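Local structure of metallo-carboxypeptidase (Pseudomonas aeruginosa, 4A39) at residues S82-V87 / W95-S100; A121-Y126 / A186-E191; I278-A283 / H354-E359. The protein is a zinc-dependent metallocarboxypeptidase of the M14 family, related to the cytosolic carboxypeptidases, and probably removes C-terminal residues from peptide or protein substrates. One frame throughout, in Å; residues are numbered along the deposited sequence.

How the interactions relate
The three contacts follow one another along the chain, each closing before the next opens, with centres 15 to 16 Å apart. Interaction 1 lies in the beta-sheet of the N-terminal domain, where 82-87 leads into strand 87-89 beside strand 96-103. Interaction 2 packs the loop after strand 118-121, the other neighbour of strand 87-89, against helix 185-196 of the zinc carboxypeptidase domain. These two touch directly: Val-87 pairs with Ala-121, Tyr-84 with Tyr-122, and Trp-95 packs on Glu-124 and Pro-125. Interaction 3, where the chain enters edge strand 282-284, touches neither. Interaction 2 joins the two domains directly; interactions 1 and 3 each lie inside one of them.

Interaction 1 (S82-V87 / W95-S100); sequences SGYQAV and WFRVPS
Backbone hydrogen bonding sets the frame of this antiparallel pairing in the beta-sheet of the N-terminal domain. Val-98 N donates to Ala-86 O over 3.0 Å, nearly along the C=O axis, while Val-87 and Arg-97 form a non-hydrogen-bonded pair with CA atoms 4.4 Å apart. A side chain then replaces the main chain as acceptor: Ala-86 N points at Ser-100 OG, 3.0 Å away and nearly straight at 163°. The same hydroxyl donates to Val-98 O, so Ser-100 OG links both segments.

Arg-97 supplies the main side-chain bond. Its CG lies anti to the carbonyl carbon and the chain bends at chi2 (-78°), which carries the guanidinium toward the 84-87 backbone; NH1 then meets Gln-85 O at 2.8 Å, in the carbonyl plane. The edge of the guanidinium also approaches Tyr-84 CE1, the two planes being 66° apart.

Van der Waals packing fills in around these bonds. Val-87 uses both branches: CG2 sits over the centre of one guanidinium face, 3.6 Å above its plane, and CG1 makes an apolar contact with the edge of the Trp-95 indole, 3.7 Å from CE3. On the other side of the paired backbones, Ala-86 CB and Val-98 CG2 meet, both residues packing on Phe-109.

Arg-97 NE and NH2 bind the carbonyl oxygens of Thr-362, Phe-351 and Trp-364, while Tyr-84 OH bonds to Tyr-122 O. Gripped by carbonyl oxygens, the guanidinium joins this sheet to the loop between strand 343-350 and helix 366-383; the carbonyl dipoles probably stabilise the cation, and the bonds fix its orientation.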
loop_
_atom_site.group_PDB
_atom_site.type_symbol
_atom_site.label_atom_id
_atom_site.label_comp_id
_atom_site.label_asym_id
_atom_site.label_seq_id
_atom_site.Cartn_x
_atom_site.Cartn_y
_atom_site.Cartn_z
ATOM N N SER A 82 0.209 -18.465 7.335
ATOM C CA SER A 82 1.326 -19.397 7.332
ATOM C C SER A 82 2.568 -18.691 6.786
ATOM O O SER A 82 2.534 -18.108 5.702
ATOM C CB SER A 82 0.992 -20.619 6.471
ATOM O OG SER A 82 2.079 -21.526 6.432
ATOM N N GLY A 83 3.653 -18.731 7.554
ATOM C CA GLY A 83 4.887 -18.096 7.127
ATOM C C GLY A 83 4.977 -16.618 7.460
ATOM O O GLY A 83 5.989 -15.970 7.179
ATOM N N TYR A 84 3.920 -16.077 8.052
ATOM C CA TYR A 84 3.899 -14.663 8.414
ATOM C C TYR A 84 4.407 -14.427 9.833
ATOM O O TYR A 84 4.015 -15.124 10.770
ATOM C CB TYR A 84 2.482 -14.094 8.299
ATOM C CG TYR A 84 2.374 -12.701 8.875
ATOM C CD1 TYR A 84 2.835 -11.594 8.166
ATOM C CD2 TYR A 84 1.910 -12.503 10.175
ATOM C CE1 TYR A 84 2.850 -10.318 8.745
ATOM C CE2 TYR A 84 1.919 -11.241 10.761
ATOM C CZ TYR A 84 2.394 -10.156 10.046
ATOM O OH TYR A 84 2.433 -8.923 10.649
ATOM N N GLN A 85 5.275 -13.431 9.978
ATOM C CA GLN A 85 5.832 -13.063 11.274
ATOM C C GLN A 85 5.341 -11.659 11.617
ATOM O O GLN A 85 5.517 -10.731 10.828
ATOM C CB GLN A 85 7.365 -13.063 11.223
ATOM C CG GLN A 85 7.997 -14.374 10.758
ATOM C CD GLN A 85 7.613 -15.560 11.624
ATOM O OE1 GLN A 85 6.766 -16.375 11.249
ATOM N NE2 GLN A 85 8.229 -15.657 12.792
ATOM N N ALA A 86 4.722 -11.511 12.787
ATOM C CA ALA A 86 4.205 -10.218 13.235
ATOM C C ALA A 86 5.323 -9.198 13.427
ATOM O O ALA A 86 6.465 -9.563 13.694
ATOM C CB ALA A 86 3.442 -10.389 14.542
ATOM N N VAL A 87 4.979 -7.917 13.301
ATOM C CA VAL A 87 5.951 -6.845 13.462
ATOM C C VAL A 87 5.707 -6.141 14.796
ATOM O O VAL A 87 4.566 -6.016 15.245
ATOM C CB VAL A 87 5.834 -5.815 12.315
ATOM C CG1 VAL A 87 7.123 -5.036 12.184
ATOM C CG2 VAL A 87 5.495 -6.523 11.009
ATOM N N TRP A 95 11.046 -0.917 13.702
ATOM C CA TRP A 95 10.151 -2.068 13.704
ATOM C C TRP A 95 10.903 -3.368 13.423
ATOM O O TRP A 95 11.775 -3.426 12.548
ATOM C CB TRP A 95 9.025 -1.863 12.683
ATOM C CG TRP A 95 8.074 -0.773 13.087
ATOM C CD1 TRP A 95 8.263 0.575 12.961
ATOM C CD2 TRP A 95 6.811 -0.941 13.743
ATOM N NE1 TRP A 95 7.197 1.257 13.502
ATOM C CE2 TRP A 95 6.292 0.350 13.990
ATOM C CE3 TRP A 95 6.069 -2.058 14.150
ATOM C CZ2 TRP A 95 5.060 0.556 14.626
ATOM C CZ3 TRP A 95 4.840 -1.854 14.785
ATOM C CH2 TRP A 95 4.352 -0.552 15.015
ATOM N N PHE A 96 10.570 -4.408 14.182
ATOM C CA PHE A 96 11.222 -5.707 14.043
ATOM C C PHE A 96 10.231 -6.869 14.050
ATOM O O PHE A 96 9.168 -6.789 14.661
ATOM C CB PHE A 96 12.234 -5.910 15.175
ATOM C CG PHE A 96 11.659 -5.707 16.554
ATOM C CD1 PHE A 96 11.619 -4.440 17.133
ATOM C CD2 PHE A 96 11.171 -6.789 17.279
ATOM C CE1 PHE A 96 11.103 -4.257 18.421
ATOM C CE2 PHE A 96 10.654 -6.618 18.561
ATOM C CZ PHE A 96 10.620 -5.351 19.135
ATOM N N ARG A 97 10.593 -7.949 13.366
ATOM C CA ARG A 97 9.739 -9.132 13.296
ATOM C C ARG A 97 9.946 -10.004 14.534
ATOM O O ARG A 97 11.042 -10.042 15.102
ATOM C CB ARG A 97 10.071 -9.940 12.034
ATOM C CG ARG A 97 9.835 -9.197 10.718
ATOM C CD ARG A 97 8.356 -9.162 10.333
ATOM N NE ARG A 97 8.143 -8.330 9.147
ATOM C CZ ARG A 97 7.118 -8.466 8.309
ATOM N NH1 ARG A 97 6.203 -9.404 8.516
ATOM N NH2 ARG A 97 7.007 -7.660 7.258
ATOM N N VAL A 98 8.889 -10.695 14.950
ATOM C CA VAL A 98 8.949 -11.578 16.112
ATOM C C VAL A 98 8.491 -12.985 15.735
ATOM O O VAL A 98 7.682 -13.164 14.827
ATOM C CB VAL A 98 8.063 -11.052 17.267
ATOM C CG1 VAL A 98 8.622 -9.736 17.795
ATOM C CG2 VAL A 98 6.627 -10.868 16.784
ATOM N N PRO A 99 9.014 -14.007 16.430
ATOM C CA PRO A 99 8.650 -15.402 16.162
ATOM C C PRO A 99 7.136 -15.598 16.154
ATOM O O PRO A 99 6.453 -15.265 17.126
ATOM C CB PRO A 99 9.324 -16.157 17.307
ATOM C CG PRO A 99 10.552 -15.345 17.558
ATOM C CD PRO A 99 10.028 -13.920 17.495
ATOM N N SER A 100 6.617 -16.144 15.059
ATOM C CA SER A 100 5.181 -16.362 14.931
ATOM C C SER A 100 4.868 -17.730 14.331
ATOM O O SER A 100 5.659 -18.271 13.560
ATOM C CB SER A 100 4.571 -15.271 14.045
ATOM O OG SER A 100 4.970 -13.983 14.484
#

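Interaction 2 (A121-Y126 / A186-E191); sequences AYFEPY and AEWFME
First torsions bring two side chains together: Tyr-126 CG stands anti to its backbone N (chi1 -157°), sending the ring onto the helix, and Trp-188 CG lies anti to its carbonyl carbon (chi1 -82°), so that the indole reaches back to the incoming chain. They meet in an edge-to-face aromatic pair where the linker between strand 118-121 of the N-terminal domain and helix 128-138 crosses helix 185-196 of the zinc carboxypeptidase domain. The Tyr-126 edge points at the indole face, with planes at 76° and Tyr-126 CD2 3.5 Å above the Trp-188 indole plane.

One face of the tyrosine ring is occupied by Glu-187. Its CG, anti to the backbone N, makes a CH-pi contact 3.4 Å from the ring centroid and almost on the normal, and its carboxylate lies stacked, nearly parallel to the ring. The oxygens of that carboxylate are held by Arg-128, His-131 and Asn-219, which fix it in this position.

The indole edge is bound as well. Trp-188 NE1 donates to Glu-124 O at 2.9 Å, the nitrogen lying above the carbonyl plane, while CZ2 of the same indole touches Pro-125 O. Phe-123 presents its ring edge, with CE2 4.2 Å from Trp-188 CD1, and lies about 8 Å, side chain to side chain, from the zinc ligand Glu-183. The Glu-124 carboxylate leads on to Gly-366 N.

Salt bridges from Arg-130 and Lys-370 hold the Glu-191 carboxylate at the far end of the tyrosine. Extended beyond CG, that glutamate receives the hydrogen of Tyr-126 OH on OE1, through the anti lone pair, at 2.7 Å.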
loop_
_atom_site.group_PDB
_atom_site.type_symbol
_atom_site.label_atom_id
_atom_site.label_comp_id
_atom_site.label_asym_id
_atom_site.label_seq_id
_atom_site.Cartn_x
_atom_site.Cartn_y
_atom_site.Cartn_z
ATOM N N ALA A 121 1.905 -4.732 15.049
ATOM C CA ALA A 121 1.080 -4.392 13.896
ATOM C C ALA A 121 1.284 -5.405 12.780
ATOM O O ALA A 121 2.264 -6.151 12.782
ATOM C CB ALA A 121 1.404 -2.987 13.397
ATOM N N TYR A 122 0.358 -5.428 11.829
ATOM C CA TYR A 122 0.434 -6.365 10.711
ATOM C C TYR A 122 1.533 -5.925 9.743
ATOM O O TYR A 122 2.120 -6.747 9.031
ATOM C CB TYR A 122 -0.932 -6.448 10.020
ATOM C CG TYR A 122 -1.072 -7.544 8.983
ATOM C CD1 TYR A 122 -0.444 -8.785 9.149
ATOM C CD2 TYR A 122 -1.864 -7.354 7.852
ATOM C CE1 TYR A 122 -0.601 -9.806 8.211
ATOM C CE2 TYR A 122 -2.028 -8.365 6.910
ATOM C CZ TYR A 122 -1.394 -9.587 7.093
ATOM O OH TYR A 122 -1.553 -10.587 6.154
ATOM N N PHE A 123 1.795 -4.622 9.720
ATOM C CA PHE A 123 2.862 -4.037 8.904
ATOM C C PHE A 123 3.202 -2.687 9.528
ATOM O O PHE A 123 2.385 -2.116 10.249
ATOM C CB PHE A 123 2.424 -3.822 7.447
ATOM C CG PHE A 123 3.577 -3.562 6.508
ATOM C CD1 PHE A 123 4.321 -4.621 5.995
ATOM C CD2 PHE A 123 3.945 -2.260 6.174
ATOM C CE1 PHE A 123 5.416 -4.383 5.165
ATOM C CE2 PHE A 123 5.040 -2.014 5.344
ATOM C CZ PHE A 123 5.774 -3.077 4.840
ATOM N N GLU A 124 4.403 -2.177 9.262
ATOM C CA GLU A 124 4.815 -0.876 9.792
ATOM C C GLU A 124 3.745 0.143 9.374
ATOM O O GLU A 124 3.612 0.455 8.196
ATOM C CB GLU A 124 6.183 -0.497 9.211
ATOM C CG GLU A 124 6.792 0.760 9.807
ATOM C CD GLU A 124 8.248 0.957 9.417
ATOM O OE1 GLU A 124 8.799 0.127 8.659
ATOM O OE2 GLU A 124 8.842 1.952 9.876
ATOM N N PRO A 125 2.980 0.684 10.342
ATOM C CA PRO A 125 1.910 1.655 10.071
ATOM C C PRO A 125 2.296 3.018 9.513
ATOM O O PRO A 125 3.363 3.553 9.821
ATOM C CB PRO A 125 1.211 1.802 11.427
ATOM C CG PRO A 125 1.609 0.566 12.186
ATOM C CD PRO A 125 3.043 0.384 11.783
ATOM N N TYR A 126 1.402 3.569 8.694
ATOM C CA TYR A 126 1.582 4.893 8.111
ATOM C C TYR A 126 0.397 5.703 8.630
ATOM O O TYR A 126 -0.729 5.540 8.159
ATOM C CB TYR A 126 1.555 4.837 6.580
ATOM C CG TYR A 126 2.263 6.014 5.953
ATOM C CD1 TYR A 126 1.693 7.289 5.968
ATOM C CD2 TYR A 126 3.549 5.873 5.437
ATOM C CE1 TYR A 126 2.396 8.396 5.490
ATOM C CE2 TYR A 126 4.263 6.971 4.958
ATOM C CZ TYR A 126 3.684 8.227 4.989
ATOM O OH TYR A 126 4.398 9.315 4.539
ATOM N N ALA A 186 1.818 0.623 0.935
ATOM C CA ALA A 186 1.495 1.475 -0.206
ATOM C C ALA A 186 1.874 2.947 -0.025
ATOM O O ALA A 186 2.540 3.526 -0.887
ATOM C CB ALA A 186 0.018 1.348 -0.553
ATOM N N GLU A 187 1.465 3.574 1.074
ATOM C CA GLU A 187 1.842 4.973 1.236
ATOM C C GLU A 187 3.340 5.102 1.544
ATOM O O GLU A 187 3.943 6.132 1.245
ATOM C CB GLU A 187 0.980 5.682 2.296
ATOM C CG GLU A 187 1.363 7.156 2.463
ATOM C CD GLU A 187 0.209 8.067 2.863
ATOM O OE1 GLU A 187 -0.728 7.609 3.549
ATOM O OE2 GLU A 187 0.255 9.259 2.494
ATOM N N TRP A 188 3.950 4.071 2.130
ATOM C CA TRP A 188 5.389 4.131 2.383
ATOM C C TRP A 188 6.074 4.256 1.021
ATOM O O TRP A 188 7.028 5.020 0.854
ATOM C CB TRP A 188 5.886 2.873 3.107
ATOM C CG TRP A 188 5.667 2.916 4.593
ATOM C CD1 TRP A 188 4.751 2.199 5.313
ATOM C CD2 TRP A 188 6.378 3.721 5.540
ATOM N NE1 TRP A 188 4.851 2.507 6.648
ATOM C CE2 TRP A 188 5.840 3.440 6.816
ATOM C CE3 TRP A 188 7.419 4.655 5.435
ATOM C CZ2 TRP A 188 6.307 4.058 7.983
ATOM C CZ3 TRP A 188 7.886 5.273 6.597
ATOM C CH2 TRP A 188 7.327 4.968 7.855
ATOM N N PHE A 189 5.571 3.500 0.048
ATOM C CA PHE A 189 6.092 3.526 -1.322
ATOM C C PHE A 189 6.013 4.967 -1.845
ATOM O O PHE A 189 6.952 5.475 -2.461
ATOM C CB PHE A 189 5.249 2.575 -2.195
ATOM C CG PHE A 189 5.555 2.628 -3.680
ATOM C CD1 PHE A 189 5.064 3.667 -4.470
ATOM C CD2 PHE A 189 6.273 1.606 -4.295
ATOM C CE1 PHE A 189 5.279 3.685 -5.850
ATOM C CE2 PHE A 189 6.492 1.610 -5.676
ATOM C CZ PHE A 189 5.993 2.653 -6.456
ATOM N N MET A 190 4.889 5.628 -1.589
ATOM C CA MET A 190 4.698 7.004 -2.039
ATOM C C MET A 190 5.671 7.965 -1.358
ATOM O O MET A 190 6.146 8.914 -1.981
ATOM C CB MET A 190 3.257 7.448 -1.776
ATOM C CG MET A 190 2.207 6.589 -2.473
ATOM S SD MET A 190 2.343 6.583 -4.285
ATOM C CE MET A 190 1.636 8.182 -4.682
ATOM N N GLU A 191 5.969 7.731 -0.081
ATOM C CA GLU A 191 6.907 8.596 0.633
ATOM C C GLU A 191 8.294 8.530 -0.015
ATOM O O GLU A 191 8.975 9.545 -0.144
ATOM C CB GLU A 191 7.006 8.201 2.114
ATOM C CG GLU A 191 8.035 9.024 2.895
ATOM C CD GLU A 191 8.052 8.712 4.378
ATOM O OE1 GLU A 191 6.990 8.828 5.024
ATOM O OE2 GLU A 191 9.129 8.359 4.901
#

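Interaction 3 (I278-A283 / H354-E359); sequences IPHVFA and HDDNPE
Two hydrogen bonds join the chain leading into edge strand 282-284 to the loop that follows strand 343-350 in the catalytic domain. On the backbone, Asp-355 N donates to Pro-279 O over 2.9 Å, nearly straight but above the carbonyl plane; the acceptor belongs to the centre of an inverse gamma turn and the donor to a type I beta turn, His-354 to Asn-357. Between side chains, His-280 ND1 donates to Asp-356 OD1 at 2.6 Å. The acceptor lies in the imidazole plane, whereas the nitrogen approaches from above the carboxylate, whose plane stands 76° from the ring.

In the packing, His-354, with CG anti to the backbone N (chi1 179°), makes an unusually tight edge-on approach: CD2 lies 2.9 Å from Val-281 N, near the imidazole plane, and 3.6 Å from Val-281 CG2. One face of its ring takes Asp-356 OD1, offset toward the rim, and Pro-279 CG rests against Asp-355 OD2.

His-317 stacks on His-280, and Val-281 lies about 6 Å, side chain to side chain, from Glu-348, the predicted proton donor/acceptor. Because Asp-356 OD1 both accepts from His-280 and lies over His-354, its negative charge could raise the proton affinity of these imidazoles.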
loop_
_atom_site.group_PDB
_atom_site.type_symbol
_atom_site.label_atom_id
_atom_site.label_comp_id
_atom_site.label_asym_id
_atom_site.label_seq_id
_atom_site.Cartn_x
_atom_site.Cartn_y
_atom_site.Cartn_z
ATOM N N ILE A 278 1.545 -13.791 -0.895
ATOM C CA ILE A 278 2.784 -13.958 -1.651
ATOM C C ILE A 278 3.991 -13.196 -1.111
ATOM O O ILE A 278 3.975 -11.972 -1.030
ATOM C CB ILE A 278 2.538 -13.572 -3.118
ATOM C CG1 ILE A 278 1.428 -14.461 -3.688
ATOM C CG2 ILE A 278 3.823 -13.701 -3.935
ATOM C CD1 ILE A 278 0.933 -14.033 -5.065
ATOM N N PRO A 279 5.062 -13.924 -0.743
ATOM C CA PRO A 279 6.277 -13.304 -0.206
ATOM C C PRO A 279 7.244 -12.859 -1.306
ATOM O O PRO A 279 8.403 -13.267 -1.329
ATOM C CB PRO A 279 6.857 -14.412 0.661
ATOM C CG PRO A 279 6.581 -15.625 -0.180
ATOM C CD PRO A 279 5.146 -15.396 -0.657
ATOM N N HIS A 280 6.745 -12.027 -2.221
ATOM C CA HIS A 280 7.537 -11.509 -3.338
ATOM C C HIS A 280 6.893 -10.228 -3.856
ATOM O O HIS A 280 5.673 -10.106 -3.857
ATOM C CB HIS A 280 7.555 -12.507 -4.506
ATOM C CG HIS A 280 8.126 -13.847 -4.161
ATOM N ND1 HIS A 280 9.482 -14.084 -4.099
ATOM C CD2 HIS A 280 7.523 -15.012 -3.827
ATOM C CE1 HIS A 280 9.690 -15.339 -3.742
ATOM N NE2 HIS A 280 8.519 -15.923 -3.571
ATOM N N VAL A 281 7.717 -9.276 -4.287
ATOM C CA VAL A 281 7.203 -8.046 -4.868
ATOM C C VAL A 281 6.903 -8.384 -6.329
ATOM O O VAL A 281 7.702 -9.051 -6.985
ATOM C CB VAL A 281 8.252 -6.917 -4.852
ATOM C CG1 VAL A 281 7.757 -5.737 -5.683
ATOM C CG2 VAL A 281 8.530 -6.481 -3.425
ATOM N N PHE A 282 5.754 -7.947 -6.836
ATOM C CA PHE A 282 5.412 -8.212 -8.231
ATOM C C PHE A 282 4.413 -7.192 -8.759
ATOM O O PHE A 282 3.999 -6.287 -8.034
ATOM C CB PHE A 282 4.841 -9.632 -8.405
ATOM C CG PHE A 282 3.523 -9.857 -7.718
ATOM C CD1 PHE A 282 3.469 -10.182 -6.363
ATOM C CD2 PHE A 282 2.332 -9.751 -8.429
ATOM C CE1 PHE A 282 2.242 -10.402 -5.727
ATOM C CE2 PHE A 282 1.101 -9.968 -7.804
ATOM C CZ PHE A 282 1.060 -10.295 -6.450
ATOM N N ALA A 283 4.053 -7.330 -10.032
ATOM C CA ALA A 283 3.088 -6.439 -10.666
ATOM C C ALA A 283 2.077 -7.249 -11.476
ATOM O O ALA A 283 2.437 -8.235 -12.122
ATOM C CB ALA A 283 3.807 -5.450 -11.577
ATOM N N HIS A 354 10.344 -10.257 1.031
ATOM C CA HIS A 354 10.545 -10.410 -0.406
ATOM C C HIS A 354 11.602 -11.507 -0.360
ATOM O O HIS A 354 12.793 -11.226 -0.250
ATOM C CB HIS A 354 11.119 -9.125 -1.011
ATOM C CG HIS A 354 11.386 -9.212 -2.484
ATOM N ND1 HIS A 354 12.643 -9.032 -3.023
ATOM C CD2 HIS A 354 10.558 -9.439 -3.531
ATOM C CE1 HIS A 354 12.577 -9.143 -4.338
ATOM N NE2 HIS A 354 11.322 -9.389 -4.671
ATOM N N ASP A 355 11.150 -12.754 -0.412
ATOM C CA ASP A 355 12.043 -13.903 -0.299
ATOM C C ASP A 355 13.243 -13.976 -1.230
ATOM O O ASP A 355 14.205 -14.684 -0.938
ATOM C CB ASP A 355 11.232 -15.197 -0.372
ATOM C CG ASP A 355 10.489 -15.483 0.922
ATOM O OD1 ASP A 355 10.613 -14.671 1.866
ATOM O OD2 ASP A 355 9.790 -16.515 1.003
ATOM N N ASP A 356 13.207 -13.252 -2.342
ATOM C CA ASP A 356 14.344 -13.267 -3.252
ATOM C C ASP A 356 15.568 -12.660 -2.560
ATOM O O ASP A 356 16.699 -13.086 -2.802
ATOM C CB ASP A 356 14.015 -12.482 -4.520
ATOM C CG ASP A 356 12.737 -12.959 -5.179
ATOM O OD1 ASP A 356 11.655 -12.723 -4.610
ATOM O OD2 ASP A 356 12.818 -13.578 -6.260
ATOM N N ASN A 357 15.329 -11.665 -1.707
ATOM C CA ASN A 357 16.383 -10.995 -0.936
ATOM C C ASN A 357 15.955 -11.021 0.529
ATOM O O ASN A 357 15.455 -10.024 1.059
ATOM C CB ASN A 357 16.549 -9.536 -1.370
ATOM C CG ASN A 357 16.777 -9.387 -2.857
ATOM O OD1 ASN A 357 17.430 -10.220 -3.484
ATOM N ND2 ASN A 357 16.249 -8.308 -3.432
ATOM N N PRO A 358 16.152 -12.161 1.205
ATOM C CA PRO A 358 15.775 -12.320 2.613
ATOM C C PRO A 358 16.425 -11.349 3.595
ATOM O O PRO A 358 17.643 -11.159 3.592
ATOM C CB PRO A 358 16.159 -13.772 2.917
ATOM C CG PRO A 358 16.104 -14.441 1.575
ATOM C CD PRO A 358 16.719 -13.411 0.673
ATOM N N GLU A 359 15.589 -10.738 4.430
ATOM C CA GLU A 359 16.017 -9.815 5.478
ATOM C C GLU A 359 15.013 -10.059 6.613
ATOM O O GLU A 359 14.231 -9.181 6.975
ATOM C CB GLU A 359 15.969 -8.364 4.968
ATOM C CG GLU A 359 17.055 -8.076 3.922
ATOM C CD GLU A 359 17.010 -6.672 3.334
ATOM O OE1 GLU A 359 16.512 -5.732 3.998
ATOM O OE2 GLU A 359 17.503 -6.504 2.197
#